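Local atomic coordinates of diaphanous protein (Entamoeba histolytica, PDB entry 4DVG), a protein that probably binds a Rho-family GTPase through its GBD-FH3 region, as diaphanous-related formins do in the control of actin filament assembly. Residues Asp177-Ile182 with His239-Leu244; Lys221-Phe226 with Ile265-Val270; Asn247-Pro252 with Asp259-Phe264; Asn275-Glu280 with Ser290-Phe295. One frame throughout, in Å; residues are numbered along the deposited sequence.

Interaction 1. Residues Asp177-Ile182 with His239-Leu244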
loop_
_atom_site.group_PDB
_atom_site.type_symbol
_atom_site.label_atom_id
_atom_site.label_comp_id
_atom_site.label_asym_id
_atom_site.label_seq_id
_atom_site.Cartn_x
_atom_site.Cartn_y
_atom_site.Cartn_z
ATOM N N ASP B 177 10.347 0.965 3.363
ATOM C CA ASP B 177 9.126 0.907 4.151
ATOM C C ASP B 177 9.480 0.736 5.614
ATOM O O ASP B 177 8.841 1.310 6.505
ATOM C CB ASP B 177 8.214 -0.219 3.683
ATOM C CG ASP B 177 7.553 0.088 2.357
ATOM O OD1 ASP B 177 7.176 1.271 2.171
ATOM O OD2 ASP B 177 7.420 -0.842 1.508
ATOM N N ILE B 178 10.527 -0.037 5.848
ATOM C CA ILE B 178 10.983 -0.258 7.202
ATOM C C ILE B 178 11.571 1.034 7.764
ATOM O O ILE B 178 11.292 1.420 8.916
ATOM C CB ILE B 178 11.966 -1.429 7.258
ATOM C CG1 ILE B 178 11.223 -2.718 6.906
ATOM C CG2 ILE B 178 12.565 -1.539 8.621
ATOM C CD1 ILE B 178 12.131 -3.905 6.717
ATOM N N LEU B 179 12.340 1.728 6.932
ATOM C CA LEU B 179 12.965 2.957 7.383
ATOM C C LEU B 179 11.890 3.961 7.790
ATOM O O LEU B 179 11.972 4.586 8.852
ATOM C CB LEU B 179 13.866 3.540 6.306
ATOM C CG LEU B 179 14.547 4.864 6.658
ATOM C CD1 LEU B 179 15.840 4.637 7.419
ATOM C CD2 LEU B 179 14.803 5.674 5.405
ATOM N N LEU B 180 10.873 4.094 6.938
ATOM C CA LEU B 180 9.772 4.996 7.194
ATOM C C LEU B 180 9.087 4.662 8.514
ATOM O O LEU B 180 8.652 5.565 9.250
ATOM C CB LEU B 180 8.764 4.949 6.062
ATOM C CG LEU B 180 9.167 5.620 4.753
ATOM C CD1 LEU B 180 8.042 5.410 3.734
ATOM C CD2 LEU B 180 9.460 7.124 4.942
ATOM N N GLU B 181 9.001 3.370 8.817
ATOM C CA GLU B 181 8.432 2.958 10.087
ATOM C C GLU B 181 9.365 3.281 11.284
ATOM O O GLU B 181 8.912 3.826 12.289
ATOM C CB GLU B 181 7.961 1.500 10.054
ATOM C CG GLU B 181 7.358 0.999 11.381
ATOM C CD GLU B 181 6.318 1.935 11.976
ATOM O OE1 GLU B 181 5.703 2.716 11.231
ATOM O OE2 GLU B 181 6.111 1.888 13.200
ATOM N N ILE B 182 10.662 2.992 11.155
ATOM C CA ILE B 182 11.637 3.432 12.156
ATOM C C ILE B 182 11.561 4.958 12.388
ATOM O O ILE B 182 11.644 5.416 13.523
ATOM C CB ILE B 182 13.078 3.117 11.731
ATOM C CG1 ILE B 182 13.225 1.684 11.209
ATOM C CG2 ILE B 182 14.046 3.456 12.817
ATOM C CD1 ILE B 182 13.295 0.650 12.232
ATOM N N HIS B 239 16.250 11.105 1.464
ATOM C CA HIS B 239 15.489 12.017 2.287
ATOM C C HIS B 239 15.134 11.390 3.629
ATOM O O HIS B 239 15.371 11.988 4.675
ATOM C CB HIS B 239 14.218 12.518 1.611
ATOM C CG HIS B 239 13.411 13.412 2.498
ATOM N ND1 HIS B 239 12.189 13.044 3.016
ATOM C CD2 HIS B 239 13.688 14.632 3.017
ATOM C CE1 HIS B 239 11.727 14.017 3.781
ATOM N NE2 HIS B 239 12.620 14.992 3.800
ATOM N N ALA B 240 14.563 10.191 3.606
ATOM C CA ALA B 240 14.012 9.626 4.832
ATOM C C ALA B 240 15.125 9.346 5.826
ATOM O O ALA B 240 14.946 9.510 7.039
ATOM C CB ALA B 240 13.187 8.377 4.547
ATOM N N SER B 241 16.279 8.950 5.293
ATOM C CA SER B 241 17.477 8.721 6.083
ATOM C C SER B 241 17.945 10.029 6.738
ATOM O O SER B 241 18.277 10.066 7.914
ATOM C CB SER B 241 18.574 8.156 5.202
ATOM O OG SER B 241 18.273 6.846 4.761
ATOM N N LEU B 242 17.951 11.112 5.977
ATOM C CA LEU B 242 18.278 12.402 6.553
ATOM C C LEU B 242 17.339 12.773 7.698
ATOM O O LEU B 242 17.771 13.272 8.729
ATOM C CB LEU B 242 18.293 13.480 5.475
ATOM C CG LEU B 242 19.586 13.325 4.669
ATOM C CD1 LEU B 242 19.552 13.997 3.309
ATOM C CD2 LEU B 242 20.747 13.843 5.518
ATOM N N VAL B 243 16.052 12.525 7.514
ATOM C CA VAL B 243 15.083 12.879 8.530
ATOM C C VAL B 243 15.359 12.112 9.809
ATOM O O VAL B 243 15.314 12.670 10.896
ATOM C CB VAL B 243 13.653 12.632 8.052
ATOM C CG1 VAL B 243 12.696 12.876 9.172
ATOM C CG2 VAL B 243 13.331 13.525 6.855
ATOM N N LEU B 244 15.686 10.836 9.677
ATOM C CA LEU B 244 16.009 10.016 10.846
ATOM C C LEU B 244 17.259 10.528 11.582
ATOM O O LEU B 244 17.307 10.581 12.817
ATOM C CB LEU B 244 16.232 8.556 10.433
ATOM C CG LEU B 244 16.578 7.683 11.626
ATOM C CD1 LEU B 244 15.474 7.869 12.629
ATOM C CD2 LEU B 244 16.769 6.220 11.249
#

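Interaction 2. Residues Lys221-Phe226 with Ile265-Val270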
loop_
_atom_site.group_PDB
_atom_site.type_symbol
_atom_site.label_atom_id
_atom_site.label_comp_id
_atom_site.label_asym_id
_atom_site.label_seq_id
_atom_site.Cartn_x
_atom_site.Cartn_y
_atom_site.Cartn_z
ATOM N N LYS B 221 28.315 2.478 16.103
ATOM C CA LYS B 221 26.900 2.868 16.189
ATOM C C LYS B 221 26.469 3.420 14.859
ATOM O O LYS B 221 27.193 4.213 14.267
ATOM C CB LYS B 221 26.687 3.938 17.248
ATOM C CG LYS B 221 25.356 3.872 17.989
ATOM C CD LYS B 221 25.329 5.008 19.002
ATOM C CE LYS B 221 24.041 5.115 19.781
ATOM N NZ LYS B 221 24.141 6.329 20.646
ATOM N N PHE B 222 25.300 2.994 14.389
ATOM C CA PHE B 222 24.724 3.569 13.180
ATOM C C PHE B 222 25.338 3.080 11.862
ATOM O O PHE B 222 24.947 3.541 10.803
ATOM C CB PHE B 222 24.845 5.087 13.227
ATOM C CG PHE B 222 24.096 5.717 14.343
ATOM C CD1 PHE B 222 22.817 5.296 14.658
ATOM C CD2 PHE B 222 24.665 6.742 15.080
ATOM C CE1 PHE B 222 22.113 5.909 15.689
ATOM C CE2 PHE B 222 23.980 7.338 16.106
ATOM C CZ PHE B 222 22.702 6.926 16.412
ATOM N N LEU B 223 26.290 2.154 11.914
ATOM C CA LEU B 223 27.059 1.840 10.723
ATOM C C LEU B 223 26.213 1.275 9.581
ATOM O O LEU B 223 26.204 1.827 8.480
ATOM C CB LEU B 223 28.208 0.907 11.053
ATOM C CG LEU B 223 29.151 0.579 9.906
ATOM C CD1 LEU B 223 29.774 1.849 9.312
ATOM C CD2 LEU B 223 30.208 -0.359 10.403
ATOM N N SER B 224 25.487 0.192 9.826
ATOM C CA SER B 224 24.759 -0.424 8.721
ATOM C C SER B 224 23.637 0.457 8.130
ATOM O O SER B 224 23.485 0.519 6.905
ATOM C CB SER B 224 24.288 -1.846 9.049
ATOM O OG SER B 224 23.615 -1.899 10.272
ATOM N N PHE B 225 22.869 1.137 8.982
ATOM C CA PHE B 225 21.928 2.146 8.497
ATOM C C PHE B 225 22.639 3.173 7.622
ATOM O O PHE B 225 22.210 3.467 6.497
ATOM C CB PHE B 225 21.233 2.848 9.665
ATOM C CG PHE B 225 20.649 4.174 9.323
ATOM C CD1 PHE B 225 19.930 4.359 8.158
ATOM C CD2 PHE B 225 20.791 5.241 10.188
ATOM C CE1 PHE B 225 19.375 5.594 7.857
ATOM C CE2 PHE B 225 20.229 6.483 9.899
ATOM C CZ PHE B 225 19.529 6.658 8.714
ATOM N N PHE B 226 23.735 3.716 8.133
ATOM C CA PHE B 226 24.415 4.767 7.410
ATOM C C PHE B 226 24.947 4.259 6.063
ATOM O O PHE B 226 24.947 4.980 5.066
ATOM C CB PHE B 226 25.534 5.362 8.261
ATOM C CG PHE B 226 26.444 6.259 7.500
ATOM C CD1 PHE B 226 26.081 7.571 7.237
ATOM C CD2 PHE B 226 27.652 5.784 7.016
ATOM C CE1 PHE B 226 26.920 8.412 6.515
ATOM C CE2 PHE B 226 28.497 6.616 6.285
ATOM C CZ PHE B 226 28.127 7.939 6.045
ATOM N N ILE B 265 29.698 11.605 12.758
ATOM C CA ILE B 265 30.938 12.113 12.203
ATOM C C ILE B 265 31.963 10.990 12.139
ATOM O O ILE B 265 32.675 10.841 11.146
ATOM C CB ILE B 265 31.501 13.250 13.035
ATOM C CG1 ILE B 265 30.683 14.521 12.802
ATOM C CG2 ILE B 265 32.958 13.494 12.669
ATOM C CD1 ILE B 265 30.815 15.506 13.919
ATOM N N GLU B 266 31.999 10.188 13.198
ATOM C CA GLU B 266 32.970 9.121 13.349
ATOM C C GLU B 266 32.887 8.094 12.222
ATOM O O GLU B 266 33.855 7.393 11.969
ATOM C CB GLU B 266 32.764 8.447 14.706
ATOM C CG GLU B 266 33.912 7.588 15.212
ATOM C CD GLU B 266 33.604 6.956 16.570
ATOM O OE1 GLU B 266 32.781 7.522 17.332
ATOM O OE2 GLU B 266 34.181 5.889 16.873
ATOM N N ILE B 267 31.741 8.011 11.542
ATOM C CA ILE B 267 31.535 6.991 10.511
ATOM C C ILE B 267 31.360 7.542 9.098
ATOM O O ILE B 267 30.908 6.834 8.197
ATOM C CB ILE B 267 30.350 6.054 10.826
ATOM C CG1 ILE B 267 29.061 6.856 10.974
ATOM C CG2 ILE B 267 30.623 5.240 12.073
ATOM C CD1 ILE B 267 27.876 6.019 11.252
ATOM N N GLY B 268 31.734 8.798 8.898
ATOM C CA GLY B 268 31.790 9.351 7.562
ATOM C C GLY B 268 30.645 10.227 7.079
ATOM O O GLY B 268 30.640 10.624 5.903
ATOM N N LEU B 269 29.713 10.565 7.974
ATOM C CA LEU B 269 28.578 11.417 7.631
ATOM C C LEU B 269 28.962 12.734 6.998
ATOM O O LEU B 269 28.448 13.103 5.944
ATOM C CB LEU B 269 27.727 11.727 8.846
ATOM C CG LEU B 269 26.468 12.464 8.392
ATOM C CD1 LEU B 269 25.767 11.608 7.347
ATOM C CD2 LEU B 269 25.548 12.783 9.575
ATOM N N VAL B 270 29.849 13.465 7.649
ATOM C CA VAL B 270 30.198 14.790 7.154
ATOM C C VAL B 270 30.688 14.764 5.707
ATOM O O VAL B 270 30.204 15.527 4.859
ATOM C CB VAL B 270 31.234 15.455 8.071
ATOM C CG1 VAL B 270 31.798 16.702 7.419
ATOM C CG2 VAL B 270 30.604 15.767 9.424
#

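Interaction 3. Residues Asn247-Pro252 with Asp259-Phe264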
loop_
_atom_site.group_PDB
_atom_site.type_symbol
_atom_site.label_atom_id
_atom_site.label_comp_id
_atom_site.label_asym_id
_atom_site.label_seq_id
_atom_site.Cartn_x
_atom_site.Cartn_y
_atom_site.Cartn_z
ATOM N N ASN B 247 16.614 13.680 13.416
ATOM C CA ASN B 247 15.792 13.400 14.588
ATOM C C ASN B 247 16.655 12.867 15.722
ATOM O O ASN B 247 16.474 13.239 16.871
ATOM C CB ASN B 247 14.639 12.431 14.283
ATOM C CG ASN B 247 13.569 13.051 13.372
ATOM O OD1 ASN B 247 13.665 14.224 12.991
ATOM N ND2 ASN B 247 12.558 12.255 13.001
ATOM N N LEU B 248 17.591 11.990 15.397
ATOM C CA LEU B 248 18.427 11.379 16.425
ATOM C C LEU B 248 19.358 12.409 17.059
ATOM O O LEU B 248 19.637 12.358 18.242
ATOM C CB LEU B 248 19.249 10.229 15.851
ATOM C CG LEU B 248 18.467 8.990 15.431
ATOM C CD1 LEU B 248 19.363 8.073 14.620
ATOM C CD2 LEU B 248 17.873 8.275 16.641
ATOM N N ILE B 249 19.834 13.336 16.247
ATOM C CA ILE B 249 20.695 14.398 16.699
ATOM C C ILE B 249 19.882 15.481 17.420
ATOM O O ILE B 249 20.368 16.108 18.351
ATOM C CB ILE B 249 21.458 14.986 15.503
ATOM C CG1 ILE B 249 22.390 13.920 14.923
ATOM C CG2 ILE B 249 22.222 16.247 15.902
ATOM C CD1 ILE B 249 23.037 14.324 13.593
ATOM N N ASP B 250 18.644 15.697 16.993
ATOM C CA ASP B 250 17.787 16.675 17.656
ATOM C C ASP B 250 17.458 16.256 19.088
ATOM O O ASP B 250 16.438 15.633 19.351
ATOM C CB ASP B 250 16.493 16.892 16.877
ATOM C CG ASP B 250 15.614 17.956 17.505
ATOM O OD1 ASP B 250 16.136 18.768 18.302
ATOM O OD2 ASP B 250 14.405 17.981 17.203
ATOM N N GLN B 251 18.337 16.609 20.009
ATOM C CA GLN B 251 18.151 16.301 21.412
ATOM C C GLN B 251 18.088 17.618 22.168
ATOM O O GLN B 251 18.588 18.641 21.694
ATOM C CB GLN B 251 19.306 15.450 21.924
ATOM C CG GLN B 251 19.481 14.117 21.212
ATOM C CD GLN B 251 18.433 13.095 21.605
ATOM O OE1 GLN B 251 17.784 13.218 22.647
ATOM N NE2 GLN B 251 18.262 12.072 20.770
ATOM N N PRO B 252 17.468 17.606 23.353
ATOM C CA PRO B 252 17.314 18.873 24.077
ATOM C C PRO B 252 18.642 19.364 24.667
ATOM O O PRO B 252 18.892 20.574 24.697
ATOM C CB PRO B 252 16.308 18.525 25.186
ATOM C CG PRO B 252 15.755 17.133 24.824
ATOM C CD PRO B 252 16.846 16.472 24.058
ATOM N N ASP B 259 27.133 14.409 21.240
ATOM C CA ASP B 259 27.454 12.976 21.333
ATOM C C ASP B 259 26.959 12.097 20.174
ATOM O O ASP B 259 27.728 11.313 19.603
ATOM C CB ASP B 259 26.917 12.418 22.658
ATOM C CG ASP B 259 27.354 10.985 22.915
ATOM O OD1 ASP B 259 28.520 10.778 23.339
ATOM O OD2 ASP B 259 26.525 10.068 22.705
ATOM N N VAL B 260 25.667 12.204 19.864
ATOM C CA VAL B 260 25.051 11.483 18.756
ATOM C C VAL B 260 25.685 11.879 17.415
ATOM O O VAL B 260 26.120 11.020 16.624
ATOM C CB VAL B 260 23.529 11.743 18.702
ATOM C CG1 VAL B 260 22.975 11.353 17.356
ATOM C CG2 VAL B 260 22.813 10.992 19.816
ATOM N N ARG B 261 25.742 13.180 17.158
ATOM C CA ARG B 261 26.401 13.658 15.953
ATOM C C ARG B 261 27.883 13.223 15.859
ATOM O O ARG B 261 28.361 12.934 14.762
ATOM C CB ARG B 261 26.261 15.173 15.793
ATOM C CG ARG B 261 26.919 15.690 14.516
ATOM C CD ARG B 261 26.769 17.176 14.348
ATOM N NE ARG B 261 26.444 17.766 15.635
ATOM C CZ ARG B 261 25.519 18.691 15.818
ATOM N NH1 ARG B 261 24.803 19.157 14.795
ATOM N NH2 ARG B 261 25.323 19.150 17.029
ATOM N N ASN B 262 28.603 13.175 16.984
ATOM C CA ASN B 262 29.984 12.680 16.948
ATOM C C ASN B 262 30.045 11.243 16.388
ATOM O O ASN B 262 30.868 10.964 15.516
ATOM C CB ASN B 262 30.674 12.762 18.310
ATOM C CG ASN B 262 31.162 14.178 18.663
ATOM O OD1 ASN B 262 31.243 15.076 17.815
ATOM N ND2 ASN B 262 31.510 14.366 19.943
ATOM N N SER B 263 29.165 10.359 16.877
ATOM C CA SER B 263 29.013 9.003 16.337
ATOM C C SER B 263 28.835 9.005 14.811
ATOM O O SER B 263 29.333 8.123 14.120
ATOM C CB SER B 263 27.780 8.297 16.905
ATOM O OG SER B 263 27.720 8.306 18.304
ATOM N N PHE B 264 28.089 9.968 14.291
ATOM C CA PHE B 264 27.859 10.030 12.858
ATOM C C PHE B 264 29.080 10.598 12.161
ATOM O O PHE B 264 29.462 10.137 11.093
ATOM C CB PHE B 264 26.611 10.867 12.520
ATOM C CG PHE B 264 25.324 10.106 12.630
ATOM C CD1 PHE B 264 24.946 9.213 11.637
ATOM C CD2 PHE B 264 24.486 10.278 13.729
ATOM C CE1 PHE B 264 23.756 8.503 11.741
ATOM C CE2 PHE B 264 23.295 9.558 13.845
ATOM C CZ PHE B 264 22.928 8.677 12.847
#

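Interaction 4. Residues Asn275-Glu280 with Ser290-Phe295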
loop_
_atom_site.group_PDB
_atom_site.type_symbol
_atom_site.label_atom_id
_atom_site.label_comp_id
_atom_site.label_asym_id
_atom_site.label_seq_id
_atom_site.Cartn_x
_atom_site.Cartn_y
_atom_site.Cartn_z
ATOM N N ASN B 275 29.768 15.738 -0.089
ATOM C CA ASN B 275 29.813 15.246 -1.473
ATOM C C ASN B 275 28.483 15.461 -2.201
ATOM O O ASN B 275 28.456 15.636 -3.413
ATOM C CB ASN B 275 30.226 13.768 -1.557
ATOM O OD1 ASN B 275 32.518 14.476 -1.420
ATOM N ND2 ASN B 275 32.085 12.314 -1.020
HETATM N N MSE B 276 27.384 15.448 -1.451
HETATM C CA MSE B 276 26.054 15.604 -2.028
HETATM C C MSE B 276 25.791 17.045 -2.426
HETATM O O MSE B 276 24.995 17.311 -3.323
HETATM C CB MSE B 276 24.982 15.120 -1.050
HETATM C CG MSE B 276 24.962 13.596 -0.883
HETATM SE SE MSE B 276 23.790 12.868 0.536
HETATM C CE MSE B 276 22.062 13.540 -0.096
ATOM N N LYS B 277 26.464 17.971 -1.755
ATOM C CA LYS B 277 26.351 19.389 -2.076
ATOM C C LYS B 277 26.938 19.704 -3.455
ATOM O O LYS B 277 26.455 20.595 -4.151
ATOM C CB LYS B 277 27.039 20.246 -1.007
ATOM C CG LYS B 277 26.312 20.328 0.335
ATOM C CD LYS B 277 26.995 21.342 1.250
ATOM C CE LYS B 277 26.108 21.743 2.416
ATOM N NZ LYS B 277 26.780 22.705 3.336
ATOM N N ASN B 278 27.984 18.978 -3.844
ATOM C CA ASN B 278 28.598 19.161 -5.158
ATOM C C ASN B 278 27.881 18.315 -6.203
ATOM O O ASN B 278 28.389 18.101 -7.304
ATOM C CB ASN B 278 30.090 18.789 -5.126
ATOM C CG ASN B 278 30.899 19.641 -4.147
ATOM O OD1 ASN B 278 30.501 19.848 -3.001
ATOM N ND2 ASN B 278 32.047 20.132 -4.603
ATOM N N THR B 279 26.689 17.848 -5.846
ATOM C CA THR B 279 25.978 16.830 -6.613
ATOM C C THR B 279 24.539 17.224 -6.908
ATOM O O THR B 279 23.951 18.057 -6.216
ATOM C CB THR B 279 25.979 15.481 -5.855
ATOM O OG1 THR B 279 27.278 14.880 -5.951
ATOM C CG2 THR B 279 24.944 14.531 -6.425
ATOM N N GLU B 280 23.979 16.608 -7.945
ATOM C CA GLU B 280 22.608 16.860 -8.365
ATOM C C GLU B 280 21.590 16.733 -7.223
ATOM O O GLU B 280 20.428 17.125 -7.373
ATOM C CB GLU B 280 22.236 15.908 -9.506
ATOM C CG GLU B 280 21.339 16.519 -10.575
ATOM C CD GLU B 280 22.064 17.544 -11.428
ATOM O OE1 GLU B 280 23.092 18.080 -10.961
ATOM O OE2 GLU B 280 21.612 17.806 -12.564
ATOM N N SER B 290 17.253 19.418 4.665
ATOM C CA SER B 290 17.698 18.519 5.723
ATOM C C SER B 290 19.205 18.610 5.902
ATOM O O SER B 290 19.708 18.559 7.023
ATOM C CB SER B 290 17.305 17.073 5.424
ATOM O OG SER B 290 15.904 16.909 5.491
ATOM N N ILE B 291 19.921 18.731 4.789
ATOM C CA ILE B 291 21.363 18.864 4.839
ATOM C C ILE B 291 21.734 20.212 5.449
ATOM O O ILE B 291 22.578 20.278 6.343
ATOM C CB ILE B 291 22.006 18.702 3.458
ATOM C CG1 ILE B 291 21.812 17.271 2.951
ATOM C CG2 ILE B 291 23.478 19.024 3.525
ATOM C CD1 ILE B 291 22.427 17.014 1.589
ATOM N N ASN B 292 21.097 21.288 4.997
ATOM C CA ASN B 292 21.348 22.577 5.630
ATOM C C ASN B 292 21.076 22.526 7.142
ATOM O O ASN B 292 21.818 23.113 7.930
ATOM C CB ASN B 292 20.564 23.713 4.961
ATOM C CG ASN B 292 21.188 24.158 3.651
ATOM O OD1 ASN B 292 22.310 23.761 3.332
ATOM N ND2 ASN B 292 20.462 24.987 2.882
ATOM N N ASP B 293 20.029 21.808 7.543
ATOM C CA ASP B 293 19.614 21.816 8.937
ATOM C C ASP B 293 20.729 21.233 9.766
ATOM O O ASP B 293 21.070 21.771 10.824
ATOM C CB ASP B 293 18.313 21.030 9.161
ATOM C CG ASP B 293 17.079 21.764 8.635
ATOM O OD1 ASP B 293 17.178 22.963 8.257
ATOM O OD2 ASP B 293 15.999 21.135 8.602
ATOM N N PHE B 294 21.295 20.139 9.263
ATOM C CA PHE B 294 22.388 19.447 9.916
ATOM C C PHE B 294 23.545 20.404 10.188
ATOM O O PHE B 294 23.994 20.525 11.320
ATOM C CB PHE B 294 22.866 18.255 9.074
ATOM C CG PHE B 294 24.029 17.528 9.679
ATOM C CD1 PHE B 294 23.827 16.444 10.511
ATOM C CD2 PHE B 294 25.326 17.956 9.447
ATOM C CE1 PHE B 294 24.906 15.785 11.093
ATOM C CE2 PHE B 294 26.409 17.309 10.023
ATOM C CZ PHE B 294 26.208 16.227 10.845
ATOM N N PHE B 295 24.009 21.096 9.152
ATOM C CA PHE B 295 25.140 22.014 9.291
ATOM C C PHE B 295 24.816 23.209 10.171
ATOM O O PHE B 295 25.594 23.553 11.059
ATOM C CB PHE B 295 25.675 22.459 7.916
ATOM C CG PHE B 295 26.425 21.377 7.202
ATOM C CD1 PHE B 295 27.667 20.968 7.660
ATOM C CD2 PHE B 295 25.867 20.729 6.117
ATOM C CE1 PHE B 295 28.349 19.960 7.041
ATOM C CE2 PHE B 295 26.547 19.721 5.486
ATOM C CZ PHE B 295 27.790 19.332 5.951
#

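Interaction 1. Residues Asp177-Ile182 with His239-Leu244
L179 is the main bump of this contact, and A240 marks the hollow that receives it. The two residues sit on helices 172-187 and 236-249, neighbours in an all-helical stack of the armadillo-like kind known from the GBD-FH3 region of diaphanous formins. The short segments run nearly parallel, with axes 9.7 Å apart at closest approach and crossing at 25°. CG of L179 is anti to the backbone N (chi1 178°); beyond it the two methyls meet different parts of the opposing surface. CD2 comes to 3.3 Å from A240 CB and lies 3.7 Å from S241 OG. A small alanine suits this place, because its single methyl lets the forked end of a leucine settle against the helix. L180 starts away from the partner helix, but its tip turns back, and CD2 touches the same A240 CB at 4.0 Å from the more exposed side. Serine at 241 is compact enough to lie beside the leucine, and its hydroxyl is satisfied within its own helix by the carbonyl of F237. One turn on, L244 supplies the reciprocal bump, crossing I182 obliquely. F225 of helix 223-228 packs on L244 as well as on L179 and S241. L244 CD2 touches two residues of the other helix, 4.2 Å from both L179 CD1 and I182 CG2.

Interaction 2. Residues Lys221-Phe226 with Ile265-Val270
F226 and I267 lie alongside each other, pointing opposite ways, and their overlap forms the well-packed part of this contact. The phenyl group reaches out from helix 223-228 to the turn that joins helices 254-265 and 269-277 in the FH3 region. CG of F226 is anti to the backbone N (chi1 169°), and its CA-CB bond points at the turn. I267 CG1 lies over one face of the ring, offset toward the rim, while L269 CD1 meets the edge at CE1, 3.5 Å away. The ring end rests on backbone: CE2 is 3.1 Å from I267 O, and CZ is 3.6 Å from G268 C. I267 CD1 completes the tight part, touching F222 CB at 3.7 Å and K221 O at 3.6 Å. Glycine suits the turn because its positive phi (100°) belongs to the C-prime residue of a Schellman motif, closed by G268 N to I265 O and L269 N to F264 O. A side chain there would also press on I267 O. On the partly exposed side the fit is looser: L223 CD1 only approaches I267 CG2 at 4.5 Å, and K221 turns off toward helix 203-213. No hydrogen bond crosses between the segments. The contact therefore depends on shape and on burial of apolar surface, while G268 N and L269 N are spent on closing the end of helix 254-265.

Interaction 3. Residues Asn247-Pro252 with Asp259-Phe264
I249 and V260 bring their CA atoms within 5.6 Å of each other where helix 236-249 ends and helix 254-265 passes beside it, two consecutive helices joined by a short linker within the armadillo-like FH3 region. The chain leaves the first helix at D250, the centre of an inverse gamma turn. Q251 then folds back, and its NE2 gives L248 O a nearly straight hydrogen bond (2.9 Å, 164°) at the helix end; glutamine suits the place because its amide can reach this carbonyl. Across the gap, V260 CG1 packs 3.6 Å from I249 CG1, a compact branched side chain that lets the backbones come near. L248 crosses F264 at about a right angle, its CD1 meeting the ring edge at CZ, 4.0 Å away. V260 CG1 also lies at that ring's edge, in its plane, so aliphatic groups from both helices border the phenyl. I249 has two tasks: CD1 rests 4.0 Å from R261 CB, while the other branch turns to the head of the same arginine. R261 is bent at chi3 (19°), which swings NE aside, and its NH2 forms a salt bridge with D301 of helix 290-309. Over the centre of one face of the guanidinium, 4.0 Å above the plane, stands I249 CG2.

Interaction 4. Residues Asn275-Glu280 with Ser290-Phe295
The junction between helix 269-277 and the long helix 290-309, near the C-terminal end of the modelled FH3 region, is closed by a cation-pi contact of K277 with F295 and by an apolar contact beneath it. K277 leaves its helix near its last turn and runs extended beyond CG, meeting the phenyl group tip to tip. NZ lies 4.0 Å from the ring centroid and 32° off the ring normal, so the ammonium sits off-centre, nearest to CD2 at 3.5 Å. CE of the lysine is close as well, 3.7 Å from F295 CE2, and the methylene thus adds apolar contact to the electrostatic one. A lysine suits this exposed position, since its aliphatic shaft can cover the helix while its charge stays near the surface. The same CE also lies 3.9 Å from I291 CG2. That methyl borders the edge of the F295 ring in its plane, while F294 CD2 stands over the ring centre on the side away from K277 NZ. Deeper in, I291 CD1 touches CE of M276, a selenomethionine in this crystal, at 3.9 Å; the bend at chi3 (60°) turns that CE back toward the isoleucine. Past the helix, T279 OG1 donates to N275 O at 2.9 Å, engaging a carbonyl of the last turn. Around the junction, F294 packs onto L269 and L273 of helix 269-277, and S290 O accepts a hydrogen bond from N246 of helix 236-249, which flanks the long helix.

How the interactions relate
Interaction 3 is buried throughout and interaction 1 nearly so, L180 alone being exposed, whereas interactions 2 and 4 are only partly buried, and the sole cation-pi contact belongs to interaction 4. Helix 236-249 serves both 1 and 3; helix 269-277 serves both 2 and 4. Interaction 1 joins a segment of the GTPase-binding region to one of the FH3 region, and the other three lie within FH3. Phenylalanines connect them: F225 links interactions 1 and 2, F222 stacks on F264 between 2 and 3, and F294 meets both I249 and L269. Aliphatic fitting dominates interaction 1, while aromatic rings and charged groups enter toward the C-terminal helices.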